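Local atomic coordinates of RagB/SusD family nutrient uptake outer membrane protein (Bacteroides thetaiotaomicron, PDB entry 7KV2), a protein that probably binds beta-glucans at the cell surface and helps deliver them for uptake across the outer membrane of a human gut bacterium. Residues I148-F153 with G213-A218; E48-A53 with A141-Q146; E196-N201 with A218-L223; T408-A413 with L455-E460. All coordinates share one frame; numbering follows the deposited sequence. Where two conformers were deposited one is given.

Contact 1. Residues I148-F153 with G213-A218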
loop_
_atom_site.group_PDB
_atom_site.type_symbol
_atom_site.label_atom_id
_atom_site.label_comp_id
_atom_site.label_asym_id
_atom_site.label_seq_id
_atom_site.Cartn_x
_atom_site.Cartn_y
_atom_site.Cartn_z
ATOM N N ILE A 148 7.042 18.148 2.391
ATOM C CA ILE A 148 5.958 18.180 3.410
ATOM C C ILE A 148 4.924 17.083 3.073
ATOM O O ILE A 148 4.408 16.412 3.974
ATOM C CB ILE A 148 5.318 19.573 3.516
ATOM C CG1 ILE A 148 6.326 20.646 3.952
ATOM C CG2 ILE A 148 4.129 19.498 4.456
ATOM C CD1 ILE A 148 5.765 22.067 3.836
ATOM N N ALA A 149 4.637 16.872 1.795
ATOM C CA ALA A 149 3.672 15.842 1.368
ATOM C C ALA A 149 4.251 14.465 1.678
ATOM O O ALA A 149 3.509 13.642 2.234
ATOM C CB ALA A 149 3.355 15.990 -0.106
ATOM N N LEU A 150 5.521 14.219 1.356
ATOM C CA LEU A 150 6.206 12.950 1.732
ATOM C C LEU A 150 6.169 12.787 3.243
ATOM O O LEU A 150 5.985 11.663 3.732
ATOM C CB LEU A 150 7.634 12.921 1.209
ATOM C CG LEU A 150 7.785 12.684 -0.299
ATOM C CD1 LEU A 150 9.231 12.930 -0.700
ATOM C CD2 LEU A 150 7.375 11.264 -0.705
ATOM N N ARG A 151 6.342 13.877 3.991
ATOM C CA ARG A 151 6.401 13.731 5.459
ATOM C C ARG A 151 5.058 13.219 5.976
ATOM O O ARG A 151 5.076 12.362 6.835
ATOM C CB ARG A 151 6.770 15.058 6.129
ATOM C CG ARG A 151 7.035 14.915 7.616
ATOM C CD ARG A 151 7.801 16.132 8.163
ATOM N NE ARG A 151 6.976 17.324 8.081
ATOM C CZ ARG A 151 7.439 18.585 8.109
ATOM N NH1 ARG A 151 8.731 18.830 8.204
ATOM N NH2 ARG A 151 6.598 19.591 8.022
ATOM N N VAL A 152 3.941 13.724 5.466
ATOM C CA VAL A 152 2.571 13.281 5.847
ATOM C C VAL A 152 2.406 11.816 5.414
ATOM O O VAL A 152 1.808 11.037 6.191
ATOM C CB VAL A 152 1.490 14.202 5.263
ATOM C CG1 VAL A 152 0.085 13.704 5.587
ATOM C CG2 VAL A 152 1.647 15.643 5.766
ATOM N N PHE A 153 2.939 11.469 4.242
ATOM C CA PHE A 153 2.861 10.076 3.683
ATOM C C PHE A 153 3.569 9.113 4.664
ATOM O O PHE A 153 3.008 8.083 5.078
ATOM C CB PHE A 153 3.408 10.031 2.249
ATOM C CG PHE A 153 3.115 8.726 1.531
ATOM C CD1 PHE A 153 3.866 7.590 1.762
ATOM C CD2 PHE A 153 1.956 8.595 0.767
ATOM C CE1 PHE A 153 3.551 6.383 1.151
ATOM C CE2 PHE A 153 1.624 7.384 0.187
ATOM C CZ PHE A 153 2.436 6.284 0.368
ATOM N N GLY A 213 6.698 9.318 -10.166
ATOM C CA GLY A 213 7.152 8.995 -8.801
ATOM C C GLY A 213 7.220 10.246 -7.942
ATOM O O GLY A 213 7.233 10.114 -6.719
ATOM N N ARG A 214 7.322 11.441 -8.552
ATOM C CA ARG A 214 7.380 12.715 -7.790
ATOM C C ARG A 214 5.978 12.986 -7.236
ATOM O O ARG A 214 4.993 12.561 -7.860
ATOM C CB ARG A 214 7.868 13.900 -8.633
ATOM C CG ARG A 214 9.309 13.798 -9.133
ATOM C CD ARG A 214 10.375 14.135 -8.095
ATOM N NE ARG A 214 11.685 14.393 -8.692
ATOM C CZ ARG A 214 12.623 15.143 -8.130
ATOM N NH1 ARG A 214 12.425 15.687 -6.946
ATOM N NH2 ARG A 214 13.750 15.373 -8.764
ATOM N N VAL A 215 5.896 13.666 -6.097
ATOM C CA VAL A 215 4.615 14.157 -5.554
ATOM C C VAL A 215 3.911 15.000 -6.624
ATOM O O VAL A 215 4.584 15.815 -7.304
ATOM C CB VAL A 215 4.872 14.953 -4.265
ATOM C CG1 VAL A 215 3.614 15.615 -3.752
ATOM C CG2 VAL A 215 5.477 14.045 -3.203
ATOM N N THR A 216 2.606 14.806 -6.732
ATOM C CA THR A 216 1.680 15.557 -7.590
ATOM C C THR A 216 0.498 16.026 -6.740
ATOM O O THR A 216 0.271 15.459 -5.641
ATOM C CB THR A 216 1.177 14.698 -8.747
ATOM O OG1 THR A 216 0.346 13.696 -8.139
ATOM C CG2 THR A 216 2.328 14.122 -9.537
ATOM N N LEU A 217 -0.247 17.012 -7.262
ATOM C CA LEU A 217 -1.488 17.479 -6.623
ATOM C C LEU A 217 -2.437 16.285 -6.472
ATOM O O LEU A 217 -3.045 16.170 -5.430
ATOM C CB LEU A 217 -2.119 18.614 -7.431
ATOM C CG LEU A 217 -3.322 19.281 -6.750
ATOM C CD1 LEU A 217 -2.946 19.897 -5.421
ATOM C CD2 LEU A 217 -3.936 20.324 -7.670
ATOM N N ALA A 218 -2.590 15.429 -7.494
ATOM C CA ALA A 218 -3.567 14.318 -7.430
ATOM C C ALA A 218 -3.161 13.364 -6.307
ATOM O O ALA A 218 -4.072 12.870 -5.595
ATOM C CB ALA A 218 -3.686 13.609 -8.748
#
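The loop leading into helix 217-231 lies against helix 137-162, and between 148-153 and 213-218 the touching is done by Val215, whose two methyl groups divide their work between Ala149 and Leu150. CG1 of Val215 rests on CB of Ala149 at 3.7 Å. The other branch turns to Leu150, Val215 CG2 meeting Leu150 CG at 4.0 Å, and CD2 of the leucine is only slightly farther off. With CG1 of Val215 opposite the backbone N (chi1 173°), the branches fork so that each addresses a different residue of the helix. Alanine suits its position: a single methyl lets the backbones come close, the CA atoms of Ala149 and Val215 being 7.2 Å apart. Leu150 does the reverse, its CB pointing past the loop while the end of its chain comes nearer and covers the flank of the valine. The contact is wholly apolar and buried, held by close fit and exclusion of water.

Immediately after the valine, Thr216 takes the N-cap position of helix 217-231, and its OG1 accepts the backbone N-H of Met219, which would otherwise lack a partner in the first turn. The residue inserted into the core thus sits directly beside the one that starts the helix. Tyr54 contacts the same loop: its hydroxyl bonds to the backbone N of Val215 and its side chain touches Leu150, while Val220 packs on both Ala149 and Val215. A capped helix start tucked against a neighbouring helix in this way belongs to the tetratricopeptide-like helical scaffold of SusD-family proteins.

Contact 2. Residues E48-A53 with A141-Q146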
loop_
_atom_site.group_PDB
_atom_site.type_symbol
_atom_site.label_atom_id
_atom_site.label_comp_id
_atom_site.label_asym_id
_atom_site.label_seq_id
_atom_site.Cartn_x
_atom_site.Cartn_y
_atom_site.Cartn_z
ATOM N N GLU A 48 19.412 17.080 -4.504
ATOM C CA GLU A 48 19.878 15.715 -4.160
ATOM C C GLU A 48 19.219 15.254 -2.851
ATOM O O GLU A 48 18.860 14.053 -2.759
ATOM C CB GLU A 48 21.398 15.666 -4.061
ATOM C CG GLU A 48 22.088 15.893 -5.389
ATOM C CD GLU A 48 23.590 16.030 -5.223
ATOM O OE1 GLU A 48 24.059 15.899 -4.067
ATOM O OE2 GLU A 48 24.270 16.295 -6.229
ATOM N N ALA A 49 19.074 16.149 -1.881
ATOM C CA ALA A 49 18.354 15.905 -0.602
ATOM C C ALA A 49 16.861 15.616 -0.845
ATOM O O ALA A 49 16.278 14.774 -0.116
ATOM C CB ALA A 49 18.493 17.090 0.316
ATOM N N VAL A 50 16.221 16.338 -1.760
ATOM C CA VAL A 50 14.786 16.100 -2.086
ATOM C C VAL A 50 14.669 14.672 -2.654
ATOM O O VAL A 50 13.838 13.909 -2.154
ATOM C CB VAL A 50 14.203 17.178 -3.017
ATOM C CG1 VAL A 50 12.772 16.845 -3.432
ATOM C CG2 VAL A 50 14.240 18.556 -2.358
ATOM N N VAL A 51 15.519 14.298 -3.608
ATOM C CA VAL A 51 15.544 12.917 -4.164
ATOM C C VAL A 51 15.733 11.933 -3.008
ATOM O O VAL A 51 14.937 10.974 -2.909
ATOM C CB VAL A 51 16.608 12.760 -5.261
ATOM C CG1 VAL A 51 16.748 11.312 -5.704
ATOM C CG2 VAL A 51 16.308 13.663 -6.452
ATOM N N ALA A 52 16.692 12.173 -2.112
ATOM C CA ALA A 52 16.942 11.262 -0.975
ATOM C C ALA A 52 15.678 11.097 -0.112
ATOM O O ALA A 52 15.495 9.996 0.433
ATOM C CB ALA A 52 18.104 11.737 -0.147
ATOM N N ALA A 53 14.842 12.122 0.041
ATOM C CA ALA A 53 13.641 12.082 0.912
ATOM C C ALA A 53 12.607 11.064 0.386
ATOM O O ALA A 53 11.726 10.679 1.181
ATOM C CB ALA A 53 12.998 13.423 1.034
ATOM N N ALA A 141 9.364 26.642 -2.859
ATOM C CA ALA A 141 7.952 26.238 -2.639
ATOM C C ALA A 141 7.737 24.807 -3.183
ATOM O O ALA A 141 7.048 24.022 -2.512
ATOM C CB ALA A 141 7.035 27.237 -3.297
ATOM N N TYR A 142 8.323 24.492 -4.343
ATOM C CA TYR A 142 8.218 23.161 -4.988
ATOM C C TYR A 142 8.942 22.120 -4.125
ATOM O O TYR A 142 8.372 21.041 -3.937
ATOM C CB TYR A 142 8.764 23.164 -6.415
ATOM C CG TYR A 142 8.665 21.838 -7.137
ATOM C CD1 TYR A 142 7.472 21.119 -7.195
ATOM C CD2 TYR A 142 9.771 21.299 -7.776
ATOM C CE1 TYR A 142 7.395 19.902 -7.868
ATOM C CE2 TYR A 142 9.706 20.094 -8.464
ATOM C CZ TYR A 142 8.511 19.391 -8.511
ATOM O OH TYR A 142 8.483 18.201 -9.189
ATOM N N TYR A 143 10.160 22.392 -3.662
ATOM C CA TYR A 143 10.930 21.466 -2.789
ATOM C C TYR A 143 10.137 21.215 -1.508
ATOM O O TYR A 143 10.079 20.070 -1.020
ATOM C CB TYR A 143 12.326 22.013 -2.474
ATOM C CG TYR A 143 13.189 22.302 -3.678
ATOM C CD1 TYR A 143 12.987 21.643 -4.886
ATOM C CD2 TYR A 143 14.221 23.231 -3.624
ATOM C CE1 TYR A 143 13.757 21.912 -6.007
ATOM C CE2 TYR A 143 15.016 23.492 -4.731
ATOM C CZ TYR A 143 14.766 22.857 -5.933
ATOM O OH TYR A 143 15.527 23.070 -7.047
ATOM N N GLU A 144 9.595 22.289 -0.943
ATOM C CA GLU A 144 8.769 22.276 0.280
ATOM C C GLU A 144 7.513 21.436 0.033
ATOM O O GLU A 144 7.151 20.637 0.906
ATOM C CB GLU A 144 8.293 23.689 0.633
ATOM C CG GLU A 144 9.355 24.548 1.314
ATOM C CD GLU A 144 8.913 25.970 1.684
ATOM O OE1 GLU A 144 7.846 26.431 1.186
ATOM O OE2 GLU A 144 9.633 26.613 2.473
ATOM N N ALA A 145 6.822 21.664 -1.072
ATOM C CA ALA A 145 5.592 20.900 -1.411
ATOM C C ALA A 145 5.922 19.398 -1.425
ATOM O O ALA A 145 5.154 18.636 -0.839
ATOM C CB ALA A 145 5.010 21.366 -2.713
ATOM N N GLN A 146 7.029 18.981 -2.024
ATOM C CA GLN A 146 7.358 17.528 -2.130
ATOM C C GLN A 146 7.651 16.947 -0.748
ATOM O O GLN A 146 7.064 15.882 -0.374
ATOM C CB GLN A 146 8.541 17.287 -3.061
ATOM C CG GLN A 146 8.301 17.751 -4.502
ATOM C CD GLN A 146 9.565 17.598 -5.309
ATOM O OE1 GLN A 146 9.992 16.481 -5.610
ATOM N NE2 GLN A 146 10.213 18.720 -5.631
#
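Val50 of helix 43-53 pushes its forked side chain between Tyr143 and Gln146, two residues one turn apart on helix 137-162. Along 141-146, Tyr142 comes first; it does not touch the valine, but offers a ring face and a carbonyl to the glutamine that does. Next, Tyr143 receives CG2 of Val50 at the root of its side chain, 4.0 Å from CB, with the methyl meeting CG and CD1 of the ring obliquely. The two side chains cross nearly at right angles. The ring continues beyond the valine, and its hydroxyl bonds to Asp43 at the start of helix 43-53, so this tyrosine holds the same helix by an apolar base and a polar end.

One turn later comes Gln146. Its carboxamide lies across the other methyl: CG1 of Val50 is 3.6 Å from OE1 and 3.9 Å from NE2, much as it is from the carbon between them. The amide is oriented by its own neighbours. NE2 of Gln146 stands 3.2 Å above the ring plane of Tyr142, toward the rim, and gives a weak bond of 3.4 Å to the Tyr142 O, while OE1 is bonded to the Tyr54 hydroxyl and to Arg214 NH1. With an alanine here instead of Val50, both methyls vanish, which would probably open a gap beside Tyr143 CB and leave one side of the Gln146 amide without its apolar cover. Since Tyr54 and Arg214 already serve OE1, the valine need offer the amide only dispersion; its own contacts are purely van der Waals, and polar bonds between the helices lie to the side.

Contact 3. Residues E196-N201 with A218-L223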
loop_
_atom_site.group_PDB
_atom_site.type_symbol
_atom_site.label_atom_id
_atom_site.label_comp_id
_atom_site.label_asym_id
_atom_site.label_seq_id
_atom_site.Cartn_x
_atom_site.Cartn_y
_atom_site.Cartn_z
ATOM N N GLU A 196 -1.471 23.184 3.650
ATOM C CA GLU A 196 -0.358 24.116 3.323
ATOM C C GLU A 196 0.252 23.751 1.981
ATOM O O GLU A 196 0.611 24.656 1.221
ATOM C CB GLU A 196 0.755 24.031 4.352
ATOM C CG GLU A 196 0.385 24.649 5.672
ATOM C CD GLU A 196 1.477 24.443 6.704
ATOM O OE1 GLU A 196 2.640 24.131 6.298
ATOM O OE2 GLU A 196 1.161 24.563 7.904
ATOM N N VAL A 197 0.482 22.464 1.739
ATOM C CA VAL A 197 1.071 22.010 0.457
ATOM C C VAL A 197 0.100 22.389 -0.658
ATOM O O VAL A 197 0.554 22.856 -1.723
ATOM C CB VAL A 197 1.317 20.486 0.460
ATOM C CG1 VAL A 197 1.431 19.977 -0.954
ATOM C CG2 VAL A 197 2.512 20.134 1.309
ATOM N N ILE A 198 -1.194 22.152 -0.460
ATOM C CA ILE A 198 -2.209 22.439 -1.509
ATOM C C ILE A 198 -2.162 23.947 -1.785
ATOM O O ILE A 198 -2.200 24.357 -2.961
ATOM C CB ILE A 198 -3.593 21.937 -1.073
ATOM C CG1 ILE A 198 -3.627 20.393 -1.094
ATOM C CG2 ILE A 198 -4.689 22.532 -1.938
ATOM C CD1 ILE A 198 -4.780 19.742 -0.337
ATOM N N GLN A 199 -2.075 24.741 -0.723
ATOM C CA GLN A 199 -2.140 26.222 -0.856
ATOM C C GLN A 199 -0.859 26.760 -1.505
ATOM O O GLN A 199 -0.923 27.882 -2.023
ATOM C CB GLN A 199 -2.397 26.844 0.512
ATOM C CG GLN A 199 -3.783 26.530 1.048
ATOM C CD GLN A 199 -3.915 26.934 2.500
ATOM O OE1 GLN A 199 -3.039 27.591 3.044
ATOM N NE2 GLN A 199 -4.988 26.522 3.148
ATOM N N LEU A 200 0.275 26.046 -1.480
ATOM C CA LEU A 200 1.494 26.529 -2.189
ATOM C C LEU A 200 1.193 26.631 -3.697
ATOM O O LEU A 200 1.807 27.476 -4.365
ATOM C CB LEU A 200 2.693 25.615 -1.915
ATOM C CG LEU A 200 3.315 25.751 -0.526
ATOM C CD1 LEU A 200 4.289 24.615 -0.270
ATOM C CD2 LEU A 200 4.022 27.094 -0.348
ATOM N N ASN A 201 0.315 25.770 -4.224
ATOM C CA ASN A 201 -0.167 25.828 -5.628
ATOM C C ASN A 201 1.003 25.695 -6.617
ATOM O O ASN A 201 1.068 26.477 -7.611
ATOM C CB ASN A 201 -0.953 27.117 -5.873
ATOM C CG ASN A 201 -1.712 27.064 -7.170
ATOM O OD1 ASN A 201 -2.087 25.986 -7.627
ATOM N ND2 ASN A 201 -1.931 28.217 -7.772
ATOM N N ALA A 218 -2.590 15.429 -7.494
ATOM C CA ALA A 218 -3.567 14.318 -7.430
ATOM C C ALA A 218 -3.161 13.364 -6.307
ATOM O O ALA A 218 -4.072 12.870 -5.595
ATOM C CB ALA A 218 -3.686 13.609 -8.748
ATOM N N MET A 219 -1.862 13.137 -6.136
ATOM C CA MET A 219 -1.375 12.244 -5.053
ATOM C C MET A 219 -1.751 12.883 -3.708
ATOM O O MET A 219 -2.271 12.214 -2.813
ATOM C CB MET A 219 0.127 12.001 -5.172
ATOM C CG MET A 219 0.693 11.216 -4.021
ATOM S SD MET A 219 1.225 12.369 -2.691
ATOM C CE MET A 219 2.321 11.292 -1.775
ATOM N N VAL A 220 -1.568 14.194 -3.593
ATOM C CA VAL A 220 -1.849 14.889 -2.306
ATOM C C VAL A 220 -3.351 14.836 -2.019
ATOM O O VAL A 220 -3.719 14.582 -0.883
ATOM C CB VAL A 220 -1.311 16.338 -2.375
ATOM C CG1 VAL A 220 -1.915 17.248 -1.315
ATOM C CG2 VAL A 220 0.196 16.349 -2.280
ATOM N N TYR A 221 -4.177 15.018 -3.043
ATOM C CA TYR A 221 -5.655 14.959 -2.967
ATOM C C TYR A 221 -6.063 13.583 -2.445
ATOM O O TYR A 221 -6.947 13.445 -1.573
ATOM C CB TYR A 221 -6.253 15.253 -4.330
ATOM C CG TYR A 221 -6.354 16.720 -4.679
ATOM C CD1 TYR A 221 -6.047 17.737 -3.773
ATOM C CD2 TYR A 221 -6.827 17.083 -5.928
ATOM C CE1 TYR A 221 -6.170 19.079 -4.134
ATOM C CE2 TYR A 221 -6.997 18.415 -6.279
ATOM C CZ TYR A 221 -6.651 19.415 -5.385
ATOM O OH TYR A 221 -6.865 20.724 -5.770
ATOM N N MET A 222 -5.435 12.550 -2.974
ATOM C CA MET A 222 -5.794 11.171 -2.559
ATOM C C MET A 222 -5.352 10.920 -1.107
ATOM O O MET A 222 -6.092 10.255 -0.378
ATOM C CB MET A 222 -5.196 10.132 -3.504
ATOM C CG MET A 222 -5.849 10.143 -4.897
ATOM S SD MET A 222 -7.618 9.769 -4.887
ATOM C CE MET A 222 -7.552 7.974 -4.686
ATOM N N LEU A 223 -4.153 11.348 -0.723
ATOM C CA LEU A 223 -3.654 11.210 0.666
ATOM C C LEU A 223 -4.568 12.006 1.628
ATOM O O LEU A 223 -4.913 11.499 2.712
ATOM C CB LEU A 223 -2.196 11.673 0.695
ATOM C CG LEU A 223 -1.530 11.607 2.063
ATOM C CD1 LEU A 223 -1.620 10.217 2.646
ATOM C CD2 LEU A 223 -0.081 12.060 1.971
#
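Ile198 and Val220 form the heart of the meeting between helices 183-200 and 217-231, CG1 of the isoleucine lying 3.6 Å from CG1 of the valine as the side chains slide past each other in opposite directions. The end of the isoleucine goes further: CD1 of Ile198 is 3.9 Å from the same valine methyl, and approaches Tyr221 at the ring edge, near its plane, 4.1 Å from CE1. With CD1 anti to CA (chi2 164°), the terminal methyl reaches both partners. Val220 has a second branch, and its CG2 takes CG1 of Val197 at 4.1 Å, so one beta-branched residue serves two neighbours on the facing helix. An alanine in place of Ile198 would lose everything beyond CB, and is likely to leave a gap between Val220 and the edge of the Tyr221 ring.

Farther out, the tyrosine ring is stacked on Tyr243, which Ile198 also touches, and its hydroxyl is bonded to Glu246; helix 237-249 thereby fixes the edge that the isoleucine meets. Behind the valines, Leu203, Ile148 and Ala149 complete the apolar surroundings. Asn201, with positive phi, is the first residue to leave helical angles. The local axes are 10.7 Å apart at 152°, the roughly antiparallel packing of successive helices seen in tetratricopeptide-like helical hairpins.

Contact 4. Residues T408-A413 with L455-E460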
loop_
_atom_site.group_PDB
_atom_site.type_symbol
_atom_site.label_atom_id
_atom_site.label_comp_id
_atom_site.label_asym_id
_atom_site.label_seq_id
_atom_site.Cartn_x
_atom_site.Cartn_y
_atom_site.Cartn_z
ATOM N N THR A 408 -10.332 6.949 -6.607
ATOM C CA THR A 408 -10.910 8.297 -6.754
ATOM C C THR A 408 -12.438 8.181 -6.920
ATOM O O THR A 408 -13.165 8.893 -6.246
ATOM C CB THR A 408 -10.301 9.013 -7.963
ATOM O OG1 THR A 408 -8.880 8.974 -7.905
ATOM C CG2 THR A 408 -10.748 10.453 -8.022
ATOM N N LEU A 409 -12.895 7.357 -7.858
ATOM C CA LEU A 409 -14.334 7.200 -8.183
ATOM C C LEU A 409 -15.100 6.663 -6.962
ATOM O O LEU A 409 -16.195 7.201 -6.643
ATOM C CB LEU A 409 -14.491 6.276 -9.393
ATOM C CG LEU A 409 -14.059 6.811 -10.766
ATOM C CD1 LEU A 409 -14.028 5.686 -11.778
ATOM C CD2 LEU A 409 -14.961 7.922 -11.276
ATOM N N LEU A 410 -14.574 5.645 -6.287
ATOM C CA LEU A 410 -15.256 5.050 -5.119
ATOM C C LEU A 410 -15.242 6.050 -3.958
ATOM O O LEU A 410 -16.264 6.115 -3.227
ATOM C CB LEU A 410 -14.595 3.712 -4.801
ATOM C CG LEU A 410 -14.846 2.650 -5.872
ATOM C CD1 LEU A 410 -14.126 1.332 -5.581
ATOM C CD2 LEU A 410 -16.325 2.369 -6.047
ATOM N N ASN A 411 -14.138 6.764 -3.743
ATOM C CA ASN A 411 -14.053 7.828 -2.694
ATOM C C ASN A 411 -15.175 8.868 -2.930
ATOM O O ASN A 411 -15.912 9.197 -1.968
ATOM C CB ASN A 411 -12.712 8.563 -2.718
ATOM C CG ASN A 411 -11.540 7.842 -2.081
ATOM O OD1 ASN A 411 -11.687 6.773 -1.492
ATOM N ND2 ASN A 411 -10.366 8.447 -2.175
ATOM N N ALA A 412 -15.310 9.356 -4.177
ATOM C CA ALA A 412 -16.342 10.354 -4.556
ATOM C C ALA A 412 -17.743 9.757 -4.329
ATOM O O ALA A 412 -18.565 10.399 -3.698
ATOM C CB ALA A 412 -16.139 10.811 -5.976
ATOM N N ALA A 413 -18.035 8.556 -4.831
ATOM C CA ALA A 413 -19.339 7.891 -4.588
ATOM C C ALA A 413 -19.629 7.883 -3.074
ATOM O O ALA A 413 -20.740 8.297 -2.642
ATOM C CB ALA A 413 -19.330 6.498 -5.160
ATOM N N LEU A 455 -13.835 -5.787 -3.506
ATOM C CA LEU A 455 -13.639 -6.528 -4.781
ATOM C C LEU A 455 -12.444 -5.924 -5.548
ATOM O O LEU A 455 -11.717 -6.693 -6.187
ATOM C CB LEU A 455 -14.930 -6.398 -5.603
ATOM C CG LEU A 455 -16.171 -7.121 -5.060
ATOM C CD1 LEU A 455 -17.392 -6.810 -5.917
ATOM C CD2 LEU A 455 -15.975 -8.627 -5.043
ATOM N N GLU A 456 -12.261 -4.605 -5.454
ATOM C CA GLU A 456 -11.346 -3.800 -6.304
ATOM C C GLU A 456 -9.878 -3.868 -5.833
ATOM O O GLU A 456 -8.970 -3.822 -6.687
ATOM C CB GLU A 456 -11.853 -2.354 -6.316
ATOM C CG GLU A 456 -11.091 -1.443 -7.236
ATOM C CD GLU A 456 -11.150 -1.706 -8.729
ATOM O OE1 GLU A 456 -12.024 -2.489 -9.178
ATOM O OE2 GLU A 456 -10.278 -1.129 -9.447
ATOM N N PHE A 457 -9.627 -3.942 -4.534
ATOM C CA PHE A 457 -8.299 -3.651 -3.945
ATOM C C PHE A 457 -7.730 -4.801 -3.111
ATOM O O PHE A 457 -6.917 -4.539 -2.258
ATOM C CB PHE A 457 -8.393 -2.390 -3.067
ATOM C CG PHE A 457 -8.857 -1.145 -3.781
ATOM C CD1 PHE A 457 -8.128 -0.644 -4.846
ATOM C CD2 PHE A 457 -10.044 -0.514 -3.422
ATOM C CE1 PHE A 457 -8.552 0.486 -5.519
ATOM C CE2 PHE A 457 -10.469 0.626 -4.096
ATOM C CZ PHE A 457 -9.720 1.117 -5.144
ATOM N N VAL A 458 -8.040 -6.039 -3.395
ATOM C CA VAL A 458 -7.427 -7.164 -2.643
ATOM C C VAL A 458 -5.909 -7.016 -2.745
ATOM O O VAL A 458 -5.380 -6.887 -3.850
ATOM C CB VAL A 458 -7.868 -8.537 -3.146
ATOM C CG1 VAL A 458 -7.021 -9.652 -2.537
ATOM C CG2 VAL A 458 -9.376 -8.783 -2.940
ATOM N N GLY A 459 -5.203 -7.066 -1.615
ATOM C CA GLY A 459 -3.734 -7.124 -1.624
ATOM C C GLY A 459 -3.088 -5.773 -1.847
ATOM O O GLY A 459 -1.876 -5.734 -2.002
ATOM N N GLU A 460 -3.867 -4.685 -1.817
ATOM C CA GLU A 460 -3.360 -3.329 -2.087
ATOM C C GLU A 460 -3.388 -2.479 -0.820
ATOM O O GLU A 460 -3.168 -1.308 -0.944
ATOM C CB GLU A 460 -4.134 -2.621 -3.202
ATOM C CG GLU A 460 -4.200 -3.465 -4.460
ATOM C CD GLU A 460 -4.762 -2.751 -5.693
ATOM O OE1 GLU A 460 -4.251 -1.615 -6.050
ATOM O OE2 GLU A 460 -5.733 -3.269 -6.261
#
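Leu410 is the residue by which helix 405-417 reaches Phe457 and Glu456, where helix 446-456 gives way to a turn. Ahead of it on the helix, Thr408 points its CB away from this partner and packs on Met222 of helix 217-231. Leu410 itself sends CD1 to 4.0 Å from CE2 of Phe457, the leucine and the phenylalanine passing side by side in opposite directions. The same methyl lies 4.4 Å from CB of Glu456, so it sits in the angle between the two side chains. A leucine suits this spot because its long stem bridges well-separated backbones: the CA atoms of Leu410 and Glu456 are 9.7 Å apart. Asn411, next along, faces other helices, and its OD1 accepts a bond from Arg453, one turn before Glu456. Ala412 then presses on Ile248, one of the sodium ligands.

The phenylalanine that receives Leu410 is itself steadied from one face, CG of Glu456 lying 3.5 Å above the ring and over its centre. Beyond that methylene the buried carboxylate is gripped by Arg338 through OE1 and by Arg404, Arg435 and Ser406 through OE2, surroundings that probably keep it ionised. Phe457 also opens a type II turn, closed by a 3.1 Å bond from Glu460 N to Phe457 O, with Gly459 readily taking the positive phi that its third position requires. Glu460 pairs with Lys377 and, like Glu456, with Arg404. An apolar contact beside a charged network thus ties a helix end to the helical core of the SusD-family region.

All four contacts are buried and apolar at their touching points, yet they differ in setting. Contacts 1, 2 and 3 form one continuous cluster: helix 137-162 serves contacts 1 and 2, which the Arg214-Gln146 hydrogen bond also joins; helix 217-231 or the loop entering it serves contacts 1 and 3, and Ile148 packs on Val197 between contacts 1 and 3. Contact 2, its centre about 22 Å from the centre of the chain, lies farthest out and sets a valine against a tyrosine and an amide; contact 3 is aliphatic and aromatic. Contact 4, nearest at about 12 Å, has its leucine beside a glutamate whose carboxylate is paired with arginines outside the contact. Met222 of 218-223 joins the two regions by packing on Thr408 and Asn411.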